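Local coordinates for amidase, hydantoinase/carbamoylase family (Paraburkholderia phymatum, PDB 6C0D), which probably hydrolyses N-carbamoyl-L-amino acids as a homodimeric, metal-dependent (zinc-binding) amidase of the peptidase M20 family, at residues H196-G201 against M380-S385; H89-P94 against W131-G136. All blocks are in the same frame, centred on the assembly; numbering follows the deposited sequence. Where two conformers were deposited one is given.

Contact 1: H196-G201 against M380-S385; sequences HIEQGG and MLFVPS. With ZN (zinc ion), chain B.
H196 and F382 are paired in a parallel bridge, with both side chains on the same face as E198, and their first torsions send the rings different ways. In H196, CG lies anti to the backbone N (chi1 -156°), which carries the imidazole off towards the zinc and leaves CB of H196 to meet CE of M380 at 3.7 Å and CE1 of F382. In F382, CG is anti to the carbonyl carbon (chi1 -81°), and the ring stands beside E198, whose CB approaches CD2 of F382 at 3.9 Å. The branched side chains of I197 and V383 meet through their CG2 atoms among L103 and Y107 of helix 102-117. Backbone hydrogen bonds join the segments, among them E198 N to V383 O at 2.8 Å. Past the strand ends, CB of S385 rests against CA of Q199, while OG of S385 is hydrogen-bonded to D396 O. ND1 of H196 donates an almost straight hydrogen bond to I197 O (2.7 Å, 176°), in the ring plane and on a carbonyl lone pair. This grip fixes the imidazole's rotation and places the proton on ND1, leaving NE2 of H196 to bind zinc at 2.1 Å; the carbonyl probably also strengthens NE2 as a ligand.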
# COMPACT_ATOMS: atom_id res chain seq x y z
N HIS A 196 3.99 -34.76 5.65
CA HIS A 196 3.27 -33.54 5.25
C HIS A 196 3.50 -33.29 3.76
O HIS A 196 4.55 -33.65 3.22
CB HIS A 196 3.77 -32.35 6.09
CG HIS A 196 2.80 -31.21 6.20
ND1 HIS A 196 2.59 -30.31 5.18
CD2 HIS A 196 2.03 -30.79 7.23
CE1 HIS A 196 1.70 -29.41 5.56
NE2 HIS A 196 1.34 -29.68 6.80
N ILE A 197 2.54 -32.62 3.09
CA ILE A 197 2.78 -32.19 1.72
C ILE A 197 3.71 -30.98 1.73
O ILE A 197 3.85 -30.27 2.74
CB ILE A 197 1.47 -31.83 1.00
CG1 ILE A 197 0.78 -30.67 1.74
CG2 ILE A 197 0.56 -33.03 0.89
CD1 ILE A 197 -0.21 -29.90 0.88
N GLU A 198 4.32 -30.72 0.58
CA GLU A 198 4.93 -29.43 0.28
C GLU A 198 4.48 -29.00 -1.12
O GLU A 198 4.86 -29.63 -2.11
CB GLU A 198 6.46 -29.50 0.34
CG GLU A 198 7.04 -28.12 0.29
CD GLU A 198 8.44 -28.02 -0.30
OE1 GLU A 198 9.28 -27.44 0.42
OE2 GLU A 198 8.69 -28.46 -1.46
N GLN A 199 3.70 -27.93 -1.17
CA GLN A 199 3.31 -27.25 -2.41
C GLN A 199 4.27 -26.12 -2.78
O GLN A 199 4.26 -25.67 -3.94
CB GLN A 199 1.88 -26.71 -2.27
CG GLN A 199 1.31 -25.94 -3.45
CD GLN A 199 -0.07 -25.37 -3.15
OE1 GLN A 199 -1.07 -25.78 -3.74
NE2 GLN A 199 -0.12 -24.42 -2.22
N GLY A 200 5.11 -25.68 -1.84
CA GLY A 200 5.90 -24.47 -2.04
C GLY A 200 6.77 -24.49 -3.27
O GLY A 200 6.87 -23.49 -3.99
N GLY A 201 7.44 -25.61 -3.53
CA GLY A 201 8.09 -25.75 -4.81
C GLY A 201 9.44 -26.43 -4.87
O GLY A 201 9.80 -26.91 -5.94
N MET A 380 10.22 -35.29 9.95
CA MET A 380 9.17 -35.05 8.96
C MET A 380 9.55 -35.65 7.62
O MET A 380 10.73 -35.69 7.25
CB MET A 380 8.90 -33.54 8.76
CG MET A 380 8.35 -32.87 10.01
SD MET A 380 7.71 -31.21 9.62
CE MET A 380 6.15 -31.61 8.81
N LEU A 381 8.53 -36.06 6.87
CA LEU A 381 8.69 -36.58 5.52
C LEU A 381 7.77 -35.80 4.61
O LEU A 381 6.58 -35.69 4.91
CB LEU A 381 8.34 -38.08 5.47
CG LEU A 381 8.65 -38.77 4.14
CD1 LEU A 381 10.16 -39.00 4.08
CD2 LEU A 381 7.89 -40.08 4.02
N PHE A 382 8.30 -35.27 3.50
CA PHE A 382 7.52 -34.46 2.56
C PHE A 382 7.20 -35.24 1.28
O PHE A 382 8.01 -36.04 0.81
CB PHE A 382 8.28 -33.19 2.15
CG PHE A 382 8.20 -32.06 3.15
CD1 PHE A 382 7.40 -32.15 4.28
CD2 PHE A 382 8.95 -30.91 2.96
CE1 PHE A 382 7.33 -31.10 5.19
CE2 PHE A 382 8.87 -29.83 3.85
CZ PHE A 382 8.06 -29.94 4.96
N VAL A 383 6.00 -35.00 0.75
CA VAL A 383 5.64 -35.40 -0.61
C VAL A 383 5.29 -34.13 -1.38
O VAL A 383 4.85 -33.14 -0.79
CB VAL A 383 4.47 -36.40 -0.66
CG1 VAL A 383 4.87 -37.71 0.01
CG2 VAL A 383 3.21 -35.80 -0.05
N PRO A 384 5.51 -34.10 -2.70
CA PRO A 384 5.28 -32.84 -3.42
C PRO A 384 3.80 -32.55 -3.56
O PRO A 384 2.95 -33.45 -3.57
CB PRO A 384 5.92 -33.09 -4.80
CG PRO A 384 5.98 -34.57 -4.93
CD PRO A 384 6.07 -35.15 -3.56
N SER A 385 3.50 -31.27 -3.74
CA SER A 385 2.17 -30.85 -4.16
C SER A 385 2.31 -29.86 -5.31
O SER A 385 3.28 -29.09 -5.38
CB SER A 385 1.39 -30.26 -2.98
OG SER A 385 0.04 -30.67 -2.99
ZN ZN B . -0.04 -28.41 7.85
O HOH W 1 0.18 -26.33 7.63
O HOH W 2 1.57 -28.43 9.43

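Contact 2: H89-P94 against W131-G136; sequences HSDTQP and WIDEEG. With ZN (zinc ion), chain B.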
# COMPACT_ATOMS: atom_id res chain seq x y z
N HIS A 89 -2.19 -32.54 11.60
CA HIS A 89 -3.40 -31.84 12.01
C HIS A 89 -4.49 -32.07 10.97
O HIS A 89 -4.20 -32.34 9.81
CB HIS A 89 -3.14 -30.33 12.16
CG HIS A 89 -2.66 -29.68 10.90
ND1 HIS A 89 -3.49 -28.96 10.07
CD2 HIS A 89 -1.44 -29.69 10.30
CE1 HIS A 89 -2.80 -28.51 9.03
NE2 HIS A 89 -1.55 -28.95 9.15
N SER A 90 -5.75 -31.95 11.37
CA SER A 90 -6.83 -32.06 10.39
C SER A 90 -7.70 -30.82 10.31
O SER A 90 -8.70 -30.83 9.57
CB SER A 90 -7.68 -33.31 10.67
OG SER A 90 -8.25 -33.24 11.98
N ASP A 91 -7.37 -29.75 11.04
CA ASP A 91 -8.03 -28.47 10.86
C ASP A 91 -7.41 -27.73 9.68
O ASP A 91 -6.27 -27.99 9.29
CB ASP A 91 -7.95 -27.61 12.13
CG ASP A 91 -6.51 -27.16 12.45
OD1 ASP A 91 -5.62 -28.02 12.64
OD2 ASP A 91 -6.27 -25.94 12.53
N THR A 92 -8.16 -26.79 9.13
CA THR A 92 -7.71 -26.03 7.97
C THR A 92 -7.74 -24.55 8.28
O THR A 92 -8.31 -24.09 9.27
CB THR A 92 -8.59 -26.30 6.74
OG1 THR A 92 -9.86 -25.66 6.94
CG2 THR A 92 -8.78 -27.79 6.52
N GLN A 93 -7.10 -23.79 7.40
CA GLN A 93 -7.33 -22.37 7.27
C GLN A 93 -8.64 -22.14 6.51
O GLN A 93 -9.24 -23.09 6.00
CB GLN A 93 -6.15 -21.72 6.56
CG GLN A 93 -5.16 -21.11 7.50
CD GLN A 93 -3.79 -21.04 6.89
OE1 GLN A 93 -3.60 -21.35 5.71
NE2 GLN A 93 -2.81 -20.63 7.69
N PRO A 94 -9.12 -20.90 6.43
CA PRO A 94 -10.35 -20.66 5.64
C PRO A 94 -10.23 -21.11 4.19
O PRO A 94 -11.24 -21.53 3.60
CB PRO A 94 -10.54 -19.15 5.75
CG PRO A 94 -9.96 -18.82 7.07
CD PRO A 94 -8.76 -19.71 7.22
N TRP A 131 -3.48 -33.18 15.99
CA TRP A 131 -3.37 -32.10 16.97
C TRP A 131 -4.33 -30.98 16.62
O TRP A 131 -4.35 -30.51 15.48
CB TRP A 131 -1.95 -31.55 17.00
CG TRP A 131 -0.88 -32.59 17.03
CD1 TRP A 131 0.04 -32.85 16.04
CD2 TRP A 131 -0.62 -33.52 18.08
NE1 TRP A 131 0.87 -33.88 16.44
CE2 TRP A 131 0.48 -34.32 17.68
CE3 TRP A 131 -1.20 -33.76 19.33
CZ2 TRP A 131 1.01 -35.33 18.48
CZ3 TRP A 131 -0.69 -34.78 20.13
CH2 TRP A 131 0.41 -35.55 19.69
N ILE A 132 -5.10 -30.51 17.61
CA ILE A 132 -6.09 -29.46 17.35
C ILE A 132 -5.39 -28.15 17.00
O ILE A 132 -4.34 -27.81 17.55
CB ILE A 132 -7.03 -29.28 18.57
CG1 ILE A 132 -8.18 -28.31 18.27
CG2 ILE A 132 -6.25 -28.77 19.79
CD1 ILE A 132 -9.15 -28.82 17.21
N ASP A 133 -5.98 -27.41 16.05
CA ASP A 133 -5.69 -25.99 15.79
C ASP A 133 -4.22 -25.71 15.49
O ASP A 133 -3.66 -24.71 15.96
CB ASP A 133 -6.19 -25.10 16.93
CG ASP A 133 -6.64 -23.73 16.42
OD1 ASP A 133 -6.97 -23.64 15.21
OD2 ASP A 133 -6.65 -22.74 17.20
N GLU A 134 -3.62 -26.53 14.64
CA GLU A 134 -2.31 -26.16 14.11
C GLU A 134 -2.39 -24.83 13.37
O GLU A 134 -1.45 -24.04 13.41
CB GLU A 134 -1.79 -27.27 13.19
CG GLU A 134 -0.37 -27.07 12.69
CD GLU A 134 -0.29 -26.18 11.47
OE1 GLU A 134 -1.34 -25.96 10.80
OE2 GLU A 134 0.81 -25.67 11.18
N GLU A 135 -3.51 -24.57 12.69
CA GLU A 135 -3.65 -23.38 11.86
C GLU A 135 -4.00 -22.13 12.66
O GLU A 135 -3.99 -21.03 12.10
CB GLU A 135 -4.70 -23.61 10.77
CG GLU A 135 -4.42 -24.84 9.89
CD GLU A 135 -3.38 -24.56 8.80
OE1 GLU A 135 -2.75 -23.47 8.84
OE2 GLU A 135 -3.21 -25.42 7.91
N GLY A 136 -4.32 -22.27 13.94
CA GLY A 136 -4.54 -21.10 14.78
C GLY A 136 -5.84 -20.36 14.55
O GLY A 136 -5.84 -19.13 14.52
ZN ZN B . -0.04 -28.41 7.85
O HOH W 3 -6.35 -30.48 13.86
O HOH W 4 -5.18 -25.45 5.73
O HOH W 1 0.18 -26.33 7.63
O HOH W 2 1.57 -28.43 9.43
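H89 and E134 pack together beside the zinc, which NE2 of H89 binds at 2.1 Å. CB of E134 makes a CH-pi contact over the imidazole face of H89, and OE1 of E134 curls back over the same ring, 3.4 Å from NE2 of H89, with carboxylate and ring planes 26° apart. The E135 carboxylate instead stands nearly perpendicular to the ring, with OE2 of E135 3.3 Å from CE1 of H89. The ring is steadied by ND1, which donates to D91 O in the ring plane. Further out, D91 holds the turn that carries both glutamates. In D91, CG sits between the backbone N and carbonyl carbon (chi1 67°), bringing OD2 to E135 N at 3.1 Å on the syn lone pair, while OD1 takes a weak hydrogen bond from E134 N. Water 3 ties OD1 of D91 to S90 N and W131 O, and water 4 links Q93 N to OE2 of E135. Behind this layer, the D133 carboxylate is held by T137 N and its neighbours. The type I turn D133-G136 thus sets E134 and E135 beside the metal, as in M20-family centres, where a paired Glu-Glu commonly supplies the general base and a ligand; E135 is predicted to bind the second zinc.

How the contacts relate
Contact 2 closes before contact 1 opens along the chain, and their centres lie about 17 Å apart; both belong to the zinc-binding region of the M20 fold. Strand 83-88 connects them: it runs parallel to 125-130 on one flank and to 189-198 on the other, and 189-198 in turn pairs with 378-384. H89 follows the end of 83-88, whereas H196 lies near the end of 189-198. NE2 of H89 and NE2 of H196 are 3.8 Å apart at the shared zinc, whose coordination is completed by D100 and two waters. A loop after one parallel strand and the C-terminal end of its neighbour therefore converge on one metal centre, built from chain positions more than a hundred residues apart.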